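Local coordinates for protein tRNA(Phe) 7-((3-amino-3-carboxypropyl)-4-demethylwyosine(37)-N(4))-methyltransferase 1 (PDB 2IT2) that probably transfers a methyl group from S-adenosyl-L-methionine to N-4 of a wyosine precursor at position 37 of tRNA(Phe), at residues Val103-Leu108 with Phe184-Leu188; Gly129-Asn134 with Glu146-Thr150. All coordinates share one frame; numbering follows the deposited sequence.

Contact 1: residues Val103-Leu108 with Phe184-Leu188; sequences VRSPIL and FKEKL
F184 lays one face of its ring against the chain at S105 and P106, and two CH-pi contacts carry this part of the interface. P106 CD stands 3.8 Å from the centroid of the F184 ring and S105 CA 3.9 Å from it, both on the same face and each displaced toward the rim. With CG anti to its own carbonyl carbon and beside the backbone N (chi1 -65°), F184 brings its ring flat against these two atoms.

Apolar side-chain contacts extend this patch along the strand. V103 CG1 meets the ring at its edge, 3.8 Å from F184 CE2, while one helical turn later L188 CD1 touches P106 CG at 3.9 Å. L108 CD1 follows more loosely, 4.3 Å from L188 CD2. Cut back to an alanine, F184 would lose its ring, which is likely to leave P106 CD and S105 CA without their aromatic partner and a gap between helix and strand.

No hydrogen bond crosses between the segments; the polar side chains of R104 and S105 bond within their own segment or to other parts of the chain. S105 OG donates to P106 O at 2.8 Å, and R104 NH1 to V103 O at 2.9 Å, while R104 NH2 forms a salt bridge with D154. The arrangement is that of a long helix, 167-194, packed on an antiparallel sheet where strand 98-112 is interrupted near a proline.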
ATOM      1  N   VAL B 103       8.567   0.547  -9.653  1.00 13.42           N
ATOM      2  CA  VAL B 103       8.241   1.957  -9.479  1.00 13.79           C
ATOM      3  C   VAL B 103       7.467   2.020  -8.161  1.00 14.08           C
ATOM      4  O   VAL B 103       6.492   1.283  -7.975  1.00 15.19           O
ATOM      5  CB  VAL B 103       7.363   2.523 -10.607  1.00 14.49           C
ATOM      6  CG1 VAL B 103       6.990   3.964 -10.287  1.00 17.06           C
ATOM      7  CG2 VAL B 103       8.117   2.487 -11.910  1.00 14.94           C
ATOM      8  N   ARG B 104       7.912   2.881  -7.248  1.00 14.70           N
ATOM      9  CA  ARG B 104       7.267   3.035  -5.942  1.00 15.20           C
ATOM     10  C   ARG B 104       6.968   4.490  -5.614  1.00 14.73           C
ATOM     11  O   ARG B 104       7.757   5.385  -5.913  1.00 15.35           O
ATOM     12  CB  ARG B 104       8.142   2.442  -4.834  1.00 17.18           C
ATOM     13  CG  ARG B 104       8.304   0.940  -4.932  1.00 19.53           C
ATOM     14  CD  ARG B 104       6.991   0.230  -4.642  1.00 21.22           C
ATOM     15  NE  ARG B 104       7.136  -1.224  -4.639  1.00 20.98           N
ATOM     16  CZ  ARG B 104       7.063  -1.988  -5.724  1.00 19.99           C
ATOM     17  NH1 ARG B 104       6.842  -1.435  -6.907  1.00 18.59           N
ATOM     18  NH2 ARG B 104       7.218  -3.305  -5.625  1.00 22.74           N
ATOM     19  N   SER B 105       5.823   4.696  -4.971  1.00 14.71           N
ATOM     20  CA  SER B 105       5.355   6.027  -4.577  1.00 15.19           C
ATOM     21  C   SER B 105       6.175   6.660  -3.467  1.00 17.16           C
ATOM     22  O   SER B 105       6.841   5.960  -2.700  1.00 16.29           O
ATOM     23  CB  SER B 105       3.897   5.934  -4.104  1.00 17.65           C
ATOM     24  OG  SER B 105       3.553   7.045  -3.279  1.00 19.53           O
ATOM     25  N   PRO B 106       6.156   8.002  -3.386  1.00 15.84           N
ATOM     26  CA  PRO B 106       6.908   8.656  -2.316  1.00 17.12           C
ATOM     27  C   PRO B 106       6.175   8.242  -1.030  1.00 16.13           C
ATOM     28  O   PRO B 106       4.983   7.894  -1.066  1.00 15.86           O
ATOM     29  CB  PRO B 106       6.717  10.154  -2.606  1.00 18.06           C
ATOM     30  CG  PRO B 106       6.488  10.217  -4.065  1.00 20.34           C
ATOM     31  CD  PRO B 106       5.635   8.989  -4.349  1.00 18.42           C
ATOM     32  N   ILE B 107       6.891   8.269   0.088  1.00 15.40           N
ATOM     33  CA  ILE B 107       6.306   7.943   1.382  1.00 16.21           C
ATOM     34  C   ILE B 107       6.772   8.987   2.389  1.00 16.37           C
ATOM     35  O   ILE B 107       7.971   9.205   2.565  1.00 17.88           O
ATOM     36  CB  ILE B 107       6.755   6.561   1.900  1.00 17.46           C
ATOM     37  CG1 ILE B 107       6.338   5.461   0.923  1.00 19.18           C
ATOM     38  CG2 ILE B 107       6.154   6.322   3.286  1.00 20.55           C
ATOM     39  CD1 ILE B 107       6.762   4.073   1.349  1.00 24.17           C
ATOM     40  N   LEU B 108       5.821   9.644   3.043  1.00 15.88           N
ATOM     41  CA  LEU B 108       6.167  10.648   4.041  1.00 15.83           C
ATOM     42  C   LEU B 108       5.596  10.183   5.383  1.00 13.05           C
ATOM     43  O   LEU B 108       4.468   9.671   5.452  1.00 14.81           O
ATOM     44  CB  LEU B 108       5.573  12.021   3.662  1.00 19.11           C
ATOM     45  CG  LEU B 108       5.734  12.553   2.226  1.00 20.05           C
ATOM     46  CD1 LEU B 108       4.943  13.842   2.066  1.00 24.52           C
ATOM     47  CD2 LEU B 108       7.210  12.783   1.897  1.00 25.16           C
ATOM     48  N   PHE B 184       4.062  11.666  -9.360  1.00 18.76           N
ATOM     49  CA  PHE B 184       4.476  11.736  -7.961  1.00 18.30           C
ATOM     50  C   PHE B 184       5.013  13.128  -7.649  1.00 19.08           C
ATOM     51  O   PHE B 184       4.664  13.731  -6.628  1.00 18.77           O
ATOM     52  CB  PHE B 184       5.586  10.724  -7.665  1.00 18.56           C
ATOM     53  CG  PHE B 184       5.169   9.287  -7.804  1.00 19.50           C
ATOM     54  CD1 PHE B 184       3.883   8.876  -7.473  1.00 20.66           C
ATOM     55  CD2 PHE B 184       6.089   8.328  -8.224  1.00 19.80           C
ATOM     56  CE1 PHE B 184       3.520   7.527  -7.546  1.00 20.63           C
ATOM     57  CE2 PHE B 184       5.733   6.981  -8.298  1.00 19.24           C
ATOM     58  CZ  PHE B 184       4.452   6.585  -7.964  1.00 21.78           C
ATOM     59  N   LYS B 185       5.868  13.641  -8.529  1.00 18.32           N
ATOM     60  CA  LYS B 185       6.466  14.957  -8.318  1.00 19.56           C
ATOM     61  C   LYS B 185       5.425  16.067  -8.319  1.00 19.70           C
ATOM     62  O   LYS B 185       5.542  17.035  -7.566  1.00 19.59           O
ATOM     63  CB  LYS B 185       7.513  15.255  -9.391  1.00 21.27           C
ATOM     64  CG  LYS B 185       8.616  14.218  -9.510  1.00 25.33           C
ATOM     65  CD  LYS B 185       9.297  13.953  -8.182  1.00 26.89           C
ATOM     66  CE  LYS B 185      10.480  13.022  -8.355  1.00 29.43           C
ATOM     67  NZ  LYS B 185      11.179  12.753  -7.069  1.00 28.24           N
ATOM     68  N   GLU B 186       4.418  15.921  -9.173  1.00 20.44           N
ATOM     69  CA  GLU B 186       3.341  16.903  -9.268  1.00 20.39           C
ATOM     70  C   GLU B 186       2.527  16.909  -7.985  1.00 20.14           C
ATOM     71  O   GLU B 186       2.182  17.971  -7.473  1.00 19.46           O
ATOM     72  CB  GLU B 186       2.408  16.570 -10.429  1.00 22.47           C
ATOM     73  CG  GLU B 186       3.017  16.691 -11.798  1.00 28.21           C
ATOM     74  CD  GLU B 186       2.251  15.870 -12.812  1.00 30.07           C
ATOM     75  OE1 GLU B 186       1.004  15.867 -12.750  1.00 34.10           O
ATOM     76  OE2 GLU B 186       2.887  15.232 -13.677  1.00 33.54           O
ATOM     77  N   LYS B 187       2.211  15.719  -7.479  1.00 17.58           N
ATOM     78  CA  LYS B 187       1.438  15.584  -6.250  1.00 16.78           C
ATOM     79  C   LYS B 187       2.192  16.130  -5.036  1.00 16.80           C
ATOM     80  O   LYS B 187       1.588  16.710  -4.131  1.00 16.85           O
ATOM     81  CB  LYS B 187       1.060  14.115  -6.025  1.00 17.99           C
ATOM     82  CG  LYS B 187       0.053  13.600  -7.040  1.00 20.03           C
ATOM     83  CD  LYS B 187      -0.333  12.160  -6.776  1.00 22.85           C
ATOM     84  CE  LYS B 187      -1.424  11.731  -7.746  1.00 23.94           C
ATOM     85  NZ  LYS B 187      -1.819  10.325  -7.496  1.00 24.71           N
ATOM     86  N   LEU B 188       3.507  15.951  -5.000  1.00 16.99           N
ATOM     87  CA  LEU B 188       4.270  16.466  -3.871  1.00 16.92           C
ATOM     88  C   LEU B 188       4.243  17.991  -3.870  1.00 16.78           C
ATOM     89  O   LEU B 188       4.109  18.615  -2.816  1.00 17.36           O
ATOM     90  CB  LEU B 188       5.716  15.950  -3.916  1.00 16.78           C
ATOM     91  CG  LEU B 188       5.905  14.456  -3.601  1.00 18.20           C
ATOM     92  CD1 LEU B 188       7.288  13.998  -4.057  1.00 17.97           C
ATOM     93  CD2 LEU B 188       5.712  14.213  -2.106  1.00 17.18           C
TER

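Contact 2: residues Gly129-Asn134 with Glu146-Thr150; sequences GFKYSN and EIRST
Y132 and R148 meet at the dense centre of this contact, the guanidinium tilted 26° from the ring plane and Y132 CD2 lying over its face, 3.3 Å from R148 NH1. The methyl T150 CG2 sits over a face of the tyrosine ring, 3.5 Å from the centroid of Y132, a close CH-pi contact. Chi3 of 67° bends R148 back toward the tyrosine. F130, which K187, L188 and L191 of helix 167-194 also touch, takes I147 CG2 over one ring face, 3.9 Å from the F130 centroid.

S133 closes the type I turn from F130: its OG donates to F130 O at 2.8 Å and also takes a weak bond from R148 N. Beyond the turn, N134 and E146 form a buried antiparallel hydrogen-bonded pair, with N134 N to E146 O at 3.0 Å and E146 N to N134 O at 2.9 Å; E146 OE2 is held by H109.

The looser side lies at exposed K131 and partly exposed T150. One water receives their N-H groups and donates to G129 O, tying the loop to the chain after the strand, while the K131 side chain touches T150 CG2 through CB alone, 3.8 Å away.

Y132 and R148 also make cation-pi contacts with R148 and Y132 of the second subunit, so the aromatic and cationic surfaces paired within the chain serve the dimer interface too, and the two R148 charges brought close there are probably eased by these rings.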
ATOM      1  N   GLY B 129      -4.019  13.842  -3.868  1.00 20.17           N
ATOM      2  CA  GLY B 129      -3.655  12.712  -4.705  1.00 21.10           C
ATOM      3  C   GLY B 129      -2.955  11.564  -4.009  1.00 20.74           C
ATOM      4  O   GLY B 129      -2.487  10.641  -4.671  1.00 22.27           O
ATOM      5  N   PHE B 130      -2.881  11.600  -2.684  1.00 19.57           N
ATOM      6  CA  PHE B 130      -2.223  10.523  -1.951  1.00 18.71           C
ATOM      7  C   PHE B 130      -3.321   9.706  -1.269  1.00 18.92           C
ATOM      8  O   PHE B 130      -3.565   9.816  -0.072  1.00 17.81           O
ATOM      9  CB  PHE B 130      -1.221  11.109  -0.938  1.00 17.13           C
ATOM     10  CG  PHE B 130      -0.052  11.838  -1.579  1.00 16.56           C
ATOM     11  CD1 PHE B 130       1.065  11.137  -2.032  1.00 16.73           C
ATOM     12  CD2 PHE B 130      -0.064  13.221  -1.711  1.00 17.62           C
ATOM     13  CE1 PHE B 130       2.159  11.816  -2.608  1.00 17.66           C
ATOM     14  CE2 PHE B 130       1.013  13.903  -2.279  1.00 17.29           C
ATOM     15  CZ  PHE B 130       2.128  13.201  -2.727  1.00 17.86           C
ATOM     16  N   LYS B 131      -3.981   8.869  -2.059  1.00 19.09           N
ATOM     17  CA  LYS B 131      -5.089   8.071  -1.557  1.00 21.54           C
ATOM     18  C   LYS B 131      -4.740   7.082  -0.459  1.00 21.76           C
ATOM     19  O   LYS B 131      -5.593   6.743   0.372  1.00 23.57           O
ATOM     20  CB  LYS B 131      -5.768   7.351  -2.722  1.00 23.63           C
ATOM     21  CG  LYS B 131      -6.642   8.264  -3.559  1.00 28.91           C
ATOM     22  CD  LYS B 131      -7.827   8.755  -2.738  1.00 30.28           C
ATOM     23  CE  LYS B 131      -8.761   9.646  -3.548  1.00 32.46           C
ATOM     24  NZ  LYS B 131      -9.943  10.098  -2.751  1.00 33.89           N
ATOM     25  N   TYR B 132      -3.497   6.618  -0.431  1.00 20.56           N
ATOM     26  CA  TYR B 132      -3.101   5.666   0.596  1.00 22.18           C
ATOM     27  C   TYR B 132      -2.568   6.330   1.864  1.00 21.31           C
ATOM     28  O   TYR B 132      -1.643   5.828   2.499  1.00 23.93           O
ATOM     29  CB  TYR B 132      -2.072   4.667   0.048  1.00 25.74           C
ATOM     30  CG  TYR B 132      -2.638   3.662  -0.935  1.00 30.46           C
ATOM     31  CD1 TYR B 132      -3.936   3.168  -0.791  1.00 31.85           C
ATOM     32  CD2 TYR B 132      -1.855   3.158  -1.976  1.00 31.60           C
ATOM     33  CE1 TYR B 132      -4.441   2.197  -1.661  1.00 34.24           C
ATOM     34  CE2 TYR B 132      -2.347   2.186  -2.846  1.00 33.54           C
ATOM     35  CZ  TYR B 132      -3.638   1.709  -2.683  1.00 34.72           C
ATOM     36  OH  TYR B 132      -4.119   0.736  -3.528  1.00 36.67           O
ATOM     37  N   SER B 133      -3.155   7.458   2.243  1.00 17.02           N
ATOM     38  CA  SER B 133      -2.716   8.141   3.447  1.00 16.60           C
ATOM     39  C   SER B 133      -3.582   7.704   4.624  1.00 15.34           C
ATOM     40  O   SER B 133      -4.795   7.493   4.469  1.00 16.16           O
ATOM     41  CB  SER B 133      -2.786   9.656   3.246  1.00 15.53           C
ATOM     42  OG  SER B 133      -1.924  10.060   2.182  1.00 16.07           O
ATOM     43  N   ASN B 134      -2.975   7.584   5.800  1.00 12.68           N
ATOM     44  CA  ASN B 134      -3.728   7.129   6.968  1.00 14.50           C
ATOM     45  C   ASN B 134      -2.933   7.291   8.257  1.00 14.08           C
ATOM     46  O   ASN B 134      -1.870   7.895   8.255  1.00 14.61           O
ATOM     47  CB  ASN B 134      -4.091   5.654   6.772  1.00 18.17           C
ATOM     48  CG  ASN B 134      -2.906   4.822   6.307  1.00 20.60           C
ATOM     49  OD1 ASN B 134      -1.852   4.805   6.946  1.00 21.51           O
ATOM     50  ND2 ASN B 134      -3.075   4.127   5.182  1.00 22.75           N
ATOM     51  N   GLU B 146       0.975   8.434   7.722  1.00 11.32           N
ATOM     52  CA  GLU B 146       1.754   8.025   6.543  1.00 13.34           C
ATOM     53  C   GLU B 146       1.021   8.561   5.327  1.00 13.60           C
ATOM     54  O   GLU B 146      -0.198   8.411   5.220  1.00 14.96           O
ATOM     55  CB  GLU B 146       1.849   6.499   6.438  1.00 15.35           C
ATOM     56  CG  GLU B 146       2.652   5.989   5.249  1.00 21.57           C
ATOM     57  CD  GLU B 146       2.872   4.496   5.331  1.00 25.41           C
ATOM     58  OE1 GLU B 146       1.891   3.742   5.168  1.00 30.06           O
ATOM     59  OE2 GLU B 146       4.023   4.074   5.573  1.00 30.27           O
ATOM     60  N   ILE B 147       1.766   9.204   4.427  1.00 12.48           N
ATOM     61  CA  ILE B 147       1.228   9.774   3.189  1.00 14.91           C
ATOM     62  C   ILE B 147       1.839   8.970   2.041  1.00 15.25           C
ATOM     63  O   ILE B 147       3.063   8.849   1.939  1.00 14.94           O
ATOM     64  CB  ILE B 147       1.617  11.263   3.073  1.00 13.72           C
ATOM     65  CG1 ILE B 147       0.992  12.040   4.237  1.00 16.87           C
ATOM     66  CG2 ILE B 147       1.190  11.833   1.720  1.00 15.38           C
ATOM     67  CD1 ILE B 147       1.390  13.498   4.285  1.00 16.75           C
ATOM     68  N   ARG B 148       0.990   8.416   1.184  1.00 15.85           N
ATOM     69  CA  ARG B 148       1.460   7.577   0.087  1.00 16.46           C
ATOM     70  C   ARG B 148       0.439   7.562  -1.042  1.00 16.07           C
ATOM     71  O   ARG B 148      -0.759   7.714  -0.798  1.00 17.32           O
ATOM     72  CB  ARG B 148       1.682   6.161   0.632  1.00 19.78           C
ATOM     73  CG  ARG B 148       2.364   5.189  -0.306  1.00 23.97           C
ATOM     74  CD  ARG B 148       2.758   3.924   0.448  1.00 27.67           C
ATOM     75  NE  ARG B 148       1.600   3.159   0.898  1.00 31.93           N
ATOM     76  CZ  ARG B 148       0.876   2.350   0.127  1.00 34.20           C
ATOM     77  NH1 ARG B 148       1.179   2.180  -1.155  1.00 35.28           N
ATOM     78  NH2 ARG B 148      -0.163   1.712   0.646  1.00 35.70           N
ATOM     79  N   SER B 149       0.920   7.374  -2.272  1.00 17.22           N
ATOM     80  CA  SER B 149       0.070   7.337  -3.462  1.00 19.97           C
ATOM     81  C   SER B 149      -0.137   5.889  -3.910  1.00 21.64           C
ATOM     82  O   SER B 149       0.574   4.984  -3.465  1.00 22.53           O
ATOM     83  CB  SER B 149       0.710   8.157  -4.594  1.00 21.17           C
ATOM     84  OG  SER B 149      -0.237   8.485  -5.603  1.00 24.70           O
ATOM     85  N   THR B 150      -1.103   5.681  -4.801  1.00 23.83           N
ATOM     86  CA  THR B 150      -1.440   4.344  -5.294  1.00 26.69           C
ATOM     87  C   THR B 150      -0.645   3.832  -6.489  1.00 25.65           C
ATOM     88  O   THR B 150      -0.585   2.622  -6.712  1.00 26.93           O
ATOM     89  CB  THR B 150      -2.917   4.267  -5.689  1.00 27.71           C
ATOM     90  OG1 THR B 150      -3.144   5.105  -6.831  1.00 30.52           O
ATOM     91  CG2 THR B 150      -3.795   4.715  -4.531  1.00 28.88           C
TER
HETATM   92  O   HOH W   1      -3.224   7.725  -4.945  1.00 25.31           O
HETATM   93  O   HOH W   2       0.187   3.305   7.183  1.00 34.87           O

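How the contacts relate
Both contacts are largely buried and reach one sheet, in which strands 98-112 and 143-148 are neighbours, but contact 1 lies nearer the centre of the chain and joins the sheet to helix 167-194, whereas contact 2 joins a post-helix loop to a strand and extends to the subunit interface. Contact 1 is accordingly apolar between its segments, while contact 2 mixes backbone bonds, waters and a cationic side chain with its ring packing. They touch directly, their centres about 9 Å apart: S105 OG lies 2.8 Å from S149 N, and K187 NZ is 2.9 Å from G129 O, both probable hydrogen bonds.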